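Local coordinates for PT26-6P (Thermococcus sp., PDB 2WB7), which is of unknown function but is encoded by a mobile genetic element of euryarchaea and is built from three domains with novel folds, at residues Ala3-Asp8 against Asn398-Tyr403; Gln22-Ala27 against Pro335-Leu340; Gln431-Ala436 against Glu446-Ala451. All coordinates share one frame; numbering follows the deposited sequence.

In the fold
Contacts 1 and 2 both bring the N-terminal part of the chain onto domains that come much later in sequence. Contact 2 is nested inside the loop closed by contact 1. It sets helix 21-34 on strand 336-343 of the second immunoglobulin-like domain, while contact 1 lays residues 3-8 on helix 393-404 of the helical domain. Their centres are about 36 Å apart. Contact 3 follows along the chain and joins helices 408-438 and 442-465 of the same helical domain. Its centre is about 30 Å from that of contact 1 and about 39 Å from that of contact 2. The N-terminal region therefore touches both domains, whereas contact 3 is internal to one.

Contact 1. Residues Ala3-Asp8 against Asn398-Tyr403; sequences ATINDD and NLIDLY
Thr4 and Ile400 reach toward each other tip to tip, and their methyl groups Thr4 CG2 and Ile400 CD1 meet at 3.9 Å. Ile5 comes to the same methyl at a slant: its CG1 lies 4.1 Å from Ile400 CD1, and its own CD1 is equally close. One methyl of the helix is therefore shared by two neighbouring residues of the N-terminal segment. Ile400 delivers it with an extended chain, CG1 anti to the carbonyl carbon (chi1 -64°) and CD1 anti to CA (chi2 172°). CG2 is the nearer branch of Thr4, lying between the backbone N and the carbonyl carbon, with OG1 slightly farther off.

Here the start of the chain lies along helix 393-404 of the helical domain. Residues 3-6 have helical backbone angles but lack regular helix bonds. Leu475 of helix 471-499 touches both Thr4 and Ile400, and Val396 touches Thr4 and Ile5, adding to the apolar patch.

The tight part is small, 89 Å² over both segments, and no hydrogen bond crosses it. Thr4 and Ile400 are buried; Ile5 is the partly exposed one. Asn6 and Asp8 are also partly exposed and do not touch the helix segment. Asp7 is buried and forms salt bridges to Lys241, Lys482 and Lys483. Lys482 NZ also donates a hydrogen bond to Thr4 O.

Contact 2. Residues Gln22-Ala27 against Pro335-Leu340; sequences QAAHKA and PTFFGL
The edge strand 336-343 of the eight-stranded antiparallel sheet in the second immunoglobulin-like domain packs here against helix 21-34. The main link is the ring of Phe337, which reaches Ala24 and His25 on successive positions of the helix. Ala24 CB sits at the ring edge, in its plane, 3.8 Å from Phe337 CE1. The far corner of the same ring turns to His25. Phe337 CE2 lies 3.9 Å from His25 NE2, and Phe337 CZ stands over one face of the imidazole.

The two rings form an offset edge-to-face pair. Their centroids are 5.5 Å apart and their planes are inclined at 70°. Phe337 gives the edge and His25 gives the face. With CG beside the backbone N and anti to the carbonyl carbon (chi1 -76°), the Phe337 ring swings toward the helix although the CB itself does not point there.

Pro335 completes the contact from another side, with its CB 4.1 Å from His25 NE2 and near the imidazole plane. Leu287 of the adjoining strand 281-290 touches both His25 and Pro335, and Ile269 lies against Ala24.

No hydrogen bond crosses between 22-27 and 335-340. The helix is held to the strand by dispersion and by the weak electrostatics of the ring pair, in which the C-H edge of Phe337 meets the pi face of His25. The contact is thus apolar and aromatic, and the Phe337 ring also meets the charge of Lys285 in a cation-pi contact.

Contact 3. Residues Gln431-Ala436 against Glu446-Ala451; sequences QLLAKA and EYAQGA
Ala448 CB points into the angle between Leu432 and Leu433 of the facing helix. It touches Leu432 CB at 3.9 Å and Leu433 CB at 4.1 Å. Its nearest partner is backbone: Leu433 N is 3.5 Å away, and Leu433 CA is only slightly farther. A single methyl thus rests on the main chain of the opposite helix.

The small side chain is consistent with the close approach of the two helices. The CA atoms of Leu433 and Ala448 are 5.1 Å apart, and the axes of the two short segments approach to 8.3 Å. Ala448 is buried, and it shares with Leu433 the largest part of the 192 Å² hidden between the segments.

Leu433 also runs along the flank of the contact. Its CG is anti to the backbone N (chi1 -174°), and its CD2 lies on the side of Gln449. The two side chains meet at an oblique angle. The amide end of Gln449 comes beside CD2, closer than normal packing allows, and its fine placing is doubtful. The amide has its polar partner along its own helix, where Gln449 NE2 is hydrogen-bonded to Asp453 OD1 one turn farther on.

Further residues of helix 442-465 extend the packing: Ile445 and Ile452 touch Leu433, and Ala444 and Ile445 touch Ala436. Tyr447 turns away to helices 471-499 and 503-523.

The short-segment axes run at 163°, nearly antiparallel, and only a brief turn separates helix 408-438 from helix 442-465. The arrangement is that of an alpha-helical hairpin, closely packed near its turn, within the helical domain.

Contact 1. Residues Ala3-Asp8 against Asn398-Tyr403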
loop_
_atom_site.group_PDB
_atom_site.type_symbol
_atom_site.label_atom_id
_atom_site.label_comp_id
_atom_site.label_asym_id
_atom_site.label_seq_id
_atom_site.Cartn_x
_atom_site.Cartn_y
_atom_site.Cartn_z
ATOM N N ALA A 3 -19.717 1.670 -28.210
ATOM C CA ALA A 3 -19.101 2.685 -27.379
ATOM C C ALA A 3 -20.153 3.692 -26.958
ATOM O O ALA A 3 -20.136 4.224 -25.858
ATOM C CB ALA A 3 -18.005 3.393 -28.155
ATOM N N THR A 4 -21.082 3.948 -27.852
ATOM C CA THR A 4 -21.912 5.108 -27.718
ATOM C C THR A 4 -23.063 4.916 -26.727
ATOM O O THR A 4 -23.342 5.793 -25.907
ATOM C CB THR A 4 -22.375 5.561 -29.102
ATOM O OG1 THR A 4 -23.156 6.750 -28.983
ATOM C CG2 THR A 4 -23.175 4.443 -29.801
ATOM N N ILE A 5 -23.716 3.763 -26.761
ATOM C CA ILE A 5 -24.788 3.491 -25.801
ATOM C C ILE A 5 -24.305 2.831 -24.506
ATOM O O ILE A 5 -24.756 3.191 -23.423
ATOM C CB ILE A 5 -25.884 2.625 -26.436
ATOM C CG1 ILE A 5 -26.491 3.373 -27.616
ATOM C CG2 ILE A 5 -26.953 2.238 -25.407
ATOM C CD1 ILE A 5 -27.616 2.634 -28.256
ATOM N N ASN A 6 -23.384 1.877 -24.639
ATOM C CA ASN A 6 -22.877 1.080 -23.520
ATOM C C ASN A 6 -21.589 1.587 -22.900
ATOM O O ASN A 6 -21.247 1.222 -21.779
ATOM C CB ASN A 6 -22.642 -0.351 -23.978
ATOM C CG ASN A 6 -23.883 -1.191 -23.878
ATOM O OD1 ASN A 6 -24.965 -0.791 -24.332
ATOM N ND2 ASN A 6 -23.748 -2.365 -23.265
ATOM N N ASP A 7 -20.855 2.394 -23.650
ATOM C CA ASP A 7 -19.568 2.877 -23.194
ATOM C C ASP A 7 -18.587 1.725 -22.975
ATOM O O ASP A 7 -17.813 1.728 -22.032
ATOM C CB ASP A 7 -19.760 3.699 -21.931
ATOM C CG ASP A 7 -20.888 4.700 -22.071
ATOM O OD1 ASP A 7 -20.728 5.691 -22.816
ATOM O OD2 ASP A 7 -21.946 4.491 -21.446
ATOM N N ASP A 8 -18.612 0.749 -23.877
ATOM C CA ASP A 8 -17.628 -0.326 -23.889
ATOM C C ASP A 8 -16.242 0.170 -24.284
ATOM O O ASP A 8 -15.292 -0.598 -24.321
ATOM C CB ASP A 8 -18.061 -1.427 -24.847
ATOM C CG ASP A 8 -19.227 -2.240 -24.309
ATOM O OD1 ASP A 8 -19.118 -2.706 -23.150
ATOM O OD2 ASP A 8 -20.246 -2.420 -25.036
ATOM N N ASN A 398 -32.635 6.376 -28.864
ATOM C CA ASN A 398 -33.676 7.009 -29.679
ATOM C C ASN A 398 -33.051 7.858 -30.775
ATOM O O ASN A 398 -33.434 7.780 -31.944
ATOM C CB ASN A 398 -34.591 7.920 -28.859
ATOM C CG ASN A 398 -35.186 7.239 -27.641
ATOM O OD1 ASN A 398 -35.603 6.074 -27.672
ATOM N ND2 ASN A 398 -35.255 7.992 -26.553
ATOM N N LEU A 399 -32.093 8.689 -30.372
ATOM C CA LEU A 399 -31.455 9.632 -31.269
ATOM C C LEU A 399 -30.857 8.888 -32.459
ATOM O O LEU A 399 -31.089 9.250 -33.610
ATOM C CB LEU A 399 -30.382 10.402 -30.508
ATOM C CG LEU A 399 -30.074 11.862 -30.850
ATOM C CD1 LEU A 399 -31.317 12.643 -31.203
ATOM C CD2 LEU A 399 -29.351 12.511 -29.673
ATOM N N ILE A 400 -30.114 7.821 -32.187
ATOM C CA ILE A 400 -29.530 7.035 -33.263
ATOM C C ILE A 400 -30.606 6.470 -34.174
ATOM O O ILE A 400 -30.426 6.393 -35.384
ATOM C CB ILE A 400 -28.668 5.875 -32.734
ATOM C CG1 ILE A 400 -27.464 6.419 -31.955
ATOM C CG2 ILE A 400 -28.217 4.973 -33.898
ATOM C CD1 ILE A 400 -26.647 5.359 -31.213
ATOM N N ASP A 401 -31.727 6.074 -33.589
ATOM C CA ASP A 401 -32.807 5.503 -34.369
ATOM C C ASP A 401 -33.393 6.560 -35.275
ATOM O O ASP A 401 -33.659 6.315 -36.446
ATOM C CB ASP A 401 -33.859 4.895 -33.454
ATOM C CG ASP A 401 -33.373 3.597 -32.822
ATOM O OD1 ASP A 401 -32.462 2.968 -33.412
ATOM O OD2 ASP A 401 -33.877 3.204 -31.739
ATOM N N LEU A 402 -33.571 7.749 -34.731
ATOM C CA LEU A 402 -33.957 8.875 -35.542
ATOM C C LEU A 402 -32.997 9.019 -36.724
ATOM O O LEU A 402 -33.424 9.173 -37.860
ATOM C CB LEU A 402 -33.976 10.146 -34.705
ATOM C CG LEU A 402 -34.985 10.125 -33.564
ATOM C CD1 LEU A 402 -34.950 11.434 -32.791
ATOM C CD2 LEU A 402 -36.353 9.893 -34.147
ATOM N N TYR A 403 -31.697 8.960 -36.470
ATOM C CA TYR A 403 -30.757 9.131 -37.567
ATOM C C TYR A 403 -31.106 8.168 -38.699
ATOM O O TYR A 403 -31.214 8.578 -39.852
ATOM C CB TYR A 403 -29.304 8.944 -37.118
ATOM C CG TYR A 403 -28.295 9.110 -38.245
ATOM C CD1 TYR A 403 -27.748 10.362 -38.538
ATOM C CD2 TYR A 403 -27.890 8.019 -39.021
ATOM C CE1 TYR A 403 -26.823 10.529 -39.563
ATOM C CE2 TYR A 403 -26.967 8.179 -40.054
ATOM C CZ TYR A 403 -26.442 9.437 -40.320
ATOM O OH TYR A 403 -25.520 9.603 -41.335
#

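Contact 2. Residues Gln22-Ala27 against Pro335-Leu340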
loop_
_atom_site.group_PDB
_atom_site.type_symbol
_atom_site.label_atom_id
_atom_site.label_comp_id
_atom_site.label_asym_id
_atom_site.label_seq_id
_atom_site.Cartn_x
_atom_site.Cartn_y
_atom_site.Cartn_z
ATOM N N GLN A 22 -9.213 -14.785 -8.706
ATOM C CA GLN A 22 -7.935 -14.958 -9.373
ATOM C C GLN A 22 -7.247 -13.642 -9.706
ATOM O O GLN A 22 -6.012 -13.560 -9.637
ATOM C CB GLN A 22 -8.037 -15.846 -10.612
ATOM C CG GLN A 22 -8.133 -17.344 -10.284
ATOM C CD GLN A 22 -7.446 -17.754 -8.950
ATOM O OE1 GLN A 22 -6.208 -17.915 -8.865
ATOM N NE2 GLN A 22 -8.272 -17.959 -7.912
ATOM N N ALA A 23 -8.012 -12.613 -10.081
ATOM C CA ALA A 23 -7.385 -11.299 -10.320
ATOM C C ALA A 23 -6.771 -10.736 -9.033
ATOM O O ALA A 23 -5.682 -10.173 -9.051
ATOM C CB ALA A 23 -8.368 -10.311 -10.920
ATOM N N ALA A 24 -7.475 -10.891 -7.920
ATOM C CA ALA A 24 -6.933 -10.512 -6.621
ATOM C C ALA A 24 -5.598 -11.205 -6.324
ATOM O O ALA A 24 -4.619 -10.553 -5.940
ATOM C CB ALA A 24 -7.942 -10.803 -5.507
ATOM N N HIS A 25 -5.572 -12.526 -6.493
ATOM C CA HIS A 25 -4.363 -13.302 -6.250
ATOM C C HIS A 25 -3.228 -12.780 -7.122
ATOM O O HIS A 25 -2.141 -12.474 -6.623
ATOM C CB HIS A 25 -4.622 -14.794 -6.460
ATOM C CG HIS A 25 -5.385 -15.425 -5.339
ATOM N ND1 HIS A 25 -6.453 -16.270 -5.546
ATOM C CD2 HIS A 25 -5.247 -15.316 -3.993
ATOM C CE1 HIS A 25 -6.935 -16.665 -4.378
ATOM N NE2 HIS A 25 -6.221 -16.103 -3.420
ATOM N N LYS A 26 -3.512 -12.630 -8.415
ATOM C CA LYS A 26 -2.567 -12.054 -9.372
ATOM C C LYS A 26 -1.992 -10.740 -8.884
ATOM O O LYS A 26 -0.781 -10.547 -8.903
ATOM C CB LYS A 26 -3.261 -11.804 -10.710
ATOM C CG LYS A 26 -3.299 -12.995 -11.608
ATOM C CD LYS A 26 -1.911 -13.207 -12.147
ATOM C CE LYS A 26 -1.481 -11.980 -12.904
ATOM N NZ LYS A 26 -2.471 -11.723 -13.974
ATOM N N ALA A 27 -2.871 -9.832 -8.463
ATOM C CA ALA A 27 -2.460 -8.516 -8.030
ATOM C C ALA A 27 -1.515 -8.664 -6.854
ATOM O O ALA A 27 -0.473 -8.005 -6.788
ATOM C CB ALA A 27 -3.671 -7.706 -7.641
ATOM N N PRO A 335 -3.753 -16.649 2.227
ATOM C CA PRO A 335 -4.549 -15.498 1.793
ATOM C C PRO A 335 -5.994 -15.682 2.221
ATOM O O PRO A 335 -6.514 -16.786 2.175
ATOM C CB PRO A 335 -4.438 -15.551 0.265
ATOM C CG PRO A 335 -3.136 -16.235 0.017
ATOM C CD PRO A 335 -2.994 -17.251 1.119
ATOM N N THR A 336 -6.641 -14.619 2.657
ATOM C CA THR A 336 -8.014 -14.744 3.071
ATOM C C THR A 336 -8.801 -13.542 2.645
ATOM O O THR A 336 -8.306 -12.418 2.673
ATOM C CB THR A 336 -8.117 -14.847 4.571
ATOM O OG1 THR A 336 -7.026 -15.633 5.043
ATOM C CG2 THR A 336 -9.445 -15.485 4.968
ATOM N N PHE A 337 -10.044 -13.798 2.269
ATOM C CA PHE A 337 -10.914 -12.765 1.755
ATOM C C PHE A 337 -11.893 -12.324 2.816
ATOM O O PHE A 337 -12.371 -13.124 3.605
ATOM C CB PHE A 337 -11.695 -13.286 0.565
ATOM C CG PHE A 337 -10.896 -13.383 -0.688
ATOM C CD1 PHE A 337 -10.719 -12.264 -1.489
ATOM C CD2 PHE A 337 -10.345 -14.598 -1.088
ATOM C CE1 PHE A 337 -10.000 -12.348 -2.659
ATOM C CE2 PHE A 337 -9.623 -14.694 -2.264
ATOM C CZ PHE A 337 -9.444 -13.561 -3.047
ATOM N N PHE A 338 -12.193 -11.037 2.807
ATOM C CA PHE A 338 -13.123 -10.461 3.745
ATOM C C PHE A 338 -14.014 -9.544 2.945
ATOM O O PHE A 338 -13.541 -8.819 2.073
ATOM C CB PHE A 338 -12.366 -9.681 4.820
ATOM C CG PHE A 338 -11.407 -10.530 5.614
ATOM C CD1 PHE A 338 -10.109 -10.734 5.175
ATOM C CD2 PHE A 338 -11.812 -11.150 6.784
ATOM C CE1 PHE A 338 -9.232 -11.522 5.902
ATOM C CE2 PHE A 338 -10.934 -11.945 7.514
ATOM C CZ PHE A 338 -9.645 -12.125 7.074
ATOM N N GLY A 339 -15.309 -9.592 3.212
ATOM C CA GLY A 339 -16.256 -8.768 2.483
ATOM C C GLY A 339 -16.735 -7.596 3.295
ATOM O O GLY A 339 -16.716 -7.631 4.518
ATOM N N LEU A 340 -17.145 -6.537 2.609
ATOM C CA LEU A 340 -17.790 -5.396 3.250
ATOM C C LEU A 340 -18.796 -4.883 2.271
ATOM O O LEU A 340 -18.485 -4.699 1.111
ATOM C CB LEU A 340 -16.802 -4.275 3.562
ATOM C CG LEU A 340 -17.439 -3.065 4.242
ATOM C CD1 LEU A 340 -18.266 -3.503 5.429
ATOM C CD2 LEU A 340 -16.386 -2.088 4.671
#

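Contact 3. Residues Gln431-Ala436 against Glu446-Ala451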
loop_
_atom_site.group_PDB
_atom_site.type_symbol
_atom_site.label_atom_id
_atom_site.label_comp_id
_atom_site.label_asym_id
_atom_site.label_seq_id
_atom_site.Cartn_x
_atom_site.Cartn_y
_atom_site.Cartn_z
ATOM N N GLN A 431 -21.978 28.430 -10.324
ATOM C CA GLN A 431 -22.210 28.753 -8.923
ATOM C C GLN A 431 -21.076 28.231 -8.068
ATOM O O GLN A 431 -20.677 28.854 -7.083
ATOM C CB GLN A 431 -23.540 28.180 -8.456
ATOM C CG GLN A 431 -24.707 29.076 -8.837
ATOM C CD GLN A 431 -26.074 28.422 -8.644
ATOM O OE1 GLN A 431 -27.113 29.060 -8.863
ATOM N NE2 GLN A 431 -26.083 27.150 -8.229
ATOM N N LEU A 432 -20.553 27.081 -8.455
ATOM C CA LEU A 432 -19.415 26.516 -7.774
ATOM C C LEU A 432 -18.193 27.371 -8.017
ATOM O O LEU A 432 -17.420 27.602 -7.099
ATOM C CB LEU A 432 -19.138 25.112 -8.283
ATOM C CG LEU A 432 -20.066 24.019 -7.783
ATOM C CD1 LEU A 432 -19.601 22.712 -8.404
ATOM C CD2 LEU A 432 -20.096 23.929 -6.264
ATOM N N LEU A 433 -18.010 27.818 -9.258
ATOM C CA LEU A 433 -16.894 28.676 -9.583
ATOM C C LEU A 433 -16.953 29.894 -8.685
ATOM O O LEU A 433 -15.935 30.424 -8.263
ATOM C CB LEU A 433 -16.955 29.122 -11.033
ATOM C CG LEU A 433 -15.734 29.915 -11.511
ATOM C CD1 LEU A 433 -14.452 29.225 -11.113
ATOM C CD2 LEU A 433 -15.766 30.096 -13.022
ATOM N N ALA A 434 -18.159 30.336 -8.385
ATOM C CA ALA A 434 -18.331 31.530 -7.603
ATOM C C ALA A 434 -17.803 31.292 -6.198
ATOM O O ALA A 434 -16.905 32.006 -5.747
ATOM C CB ALA A 434 -19.791 31.928 -7.572
ATOM N N LYS A 435 -18.366 30.295 -5.512
ATOM C CA LYS A 435 -17.942 29.964 -4.167
ATOM C C LYS A 435 -16.447 29.699 -4.128
ATOM O O LYS A 435 -15.756 30.146 -3.212
ATOM C CB LYS A 435 -18.680 28.743 -3.645
ATOM C CG LYS A 435 -20.182 28.877 -3.685
ATOM C CD LYS A 435 -20.854 27.925 -2.690
ATOM C CE LYS A 435 -22.373 27.848 -2.929
ATOM N NZ LYS A 435 -23.086 27.238 -1.751
ATOM N N ALA A 436 -15.948 28.974 -5.124
ATOM C CA ALA A 436 -14.535 28.628 -5.171
ATOM C C ALA A 436 -13.667 29.888 -5.199
ATOM O O ALA A 436 -12.675 29.989 -4.476
ATOM C CB ALA A 436 -14.230 27.736 -6.375
ATOM N N GLU A 446 -10.218 25.619 -10.197
ATOM C CA GLU A 446 -9.809 24.919 -11.384
ATOM C C GLU A 446 -10.800 23.840 -11.795
ATOM O O GLU A 446 -11.053 23.643 -12.978
ATOM C CB GLU A 446 -8.444 24.311 -11.174
ATOM C CG GLU A 446 -7.363 25.346 -10.978
ATOM C CD GLU A 446 -6.033 24.828 -11.466
ATOM O OE1 GLU A 446 -4.979 25.295 -10.959
ATOM O OE2 GLU A 446 -6.064 23.932 -12.354
ATOM N N TYR A 447 -11.363 23.142 -10.815
ATOM C CA TYR A 447 -12.302 22.070 -11.101
ATOM C C TYR A 447 -13.582 22.633 -11.691
ATOM O O TYR A 447 -14.015 22.218 -12.782
ATOM C CB TYR A 447 -12.623 21.256 -9.847
ATOM C CG TYR A 447 -11.408 20.606 -9.234
ATOM C CD1 TYR A 447 -11.381 20.264 -7.886
ATOM C CD2 TYR A 447 -10.265 20.380 -9.989
ATOM C CE1 TYR A 447 -10.265 19.682 -7.322
ATOM C CE2 TYR A 447 -9.146 19.807 -9.431
ATOM C CZ TYR A 447 -9.156 19.462 -8.098
ATOM O OH TYR A 447 -8.050 18.891 -7.534
ATOM N N ALA A 448 -14.173 23.584 -10.973
ATOM C CA ALA A 448 -15.420 24.189 -11.409
ATOM C C ALA A 448 -15.286 24.776 -12.821
ATOM O O ALA A 448 -16.174 24.621 -13.656
ATOM C CB ALA A 448 -15.911 25.226 -10.402
ATOM N N GLN A 449 -14.163 25.407 -13.116
ATOM C CA GLN A 449 -13.969 25.888 -14.473
ATOM C C GLN A 449 -13.865 24.700 -15.438
ATOM O O GLN A 449 -14.398 24.752 -16.554
ATOM C CB GLN A 449 -12.729 26.782 -14.579
ATOM C CG GLN A 449 -12.566 27.494 -15.932
ATOM C CD GLN A 449 -13.793 28.320 -16.317
ATOM O OE1 GLN A 449 -14.276 29.145 -15.536
ATOM N NE2 GLN A 449 -14.302 28.099 -17.528
ATOM N N GLY A 450 -13.175 23.640 -15.009
ATOM C CA GLY A 450 -13.046 22.448 -15.820
ATOM C C GLY A 450 -14.416 21.911 -16.180
ATOM O O GLY A 450 -14.669 21.538 -17.324
ATOM N N ALA A 451 -15.311 21.870 -15.200
ATOM C CA ALA A 451 -16.660 21.402 -15.447
ATOM C C ALA A 451 -17.278 22.260 -16.533
ATOM O O ALA A 451 -17.844 21.754 -17.497
ATOM C CB ALA A 451 -17.491 21.471 -14.181
#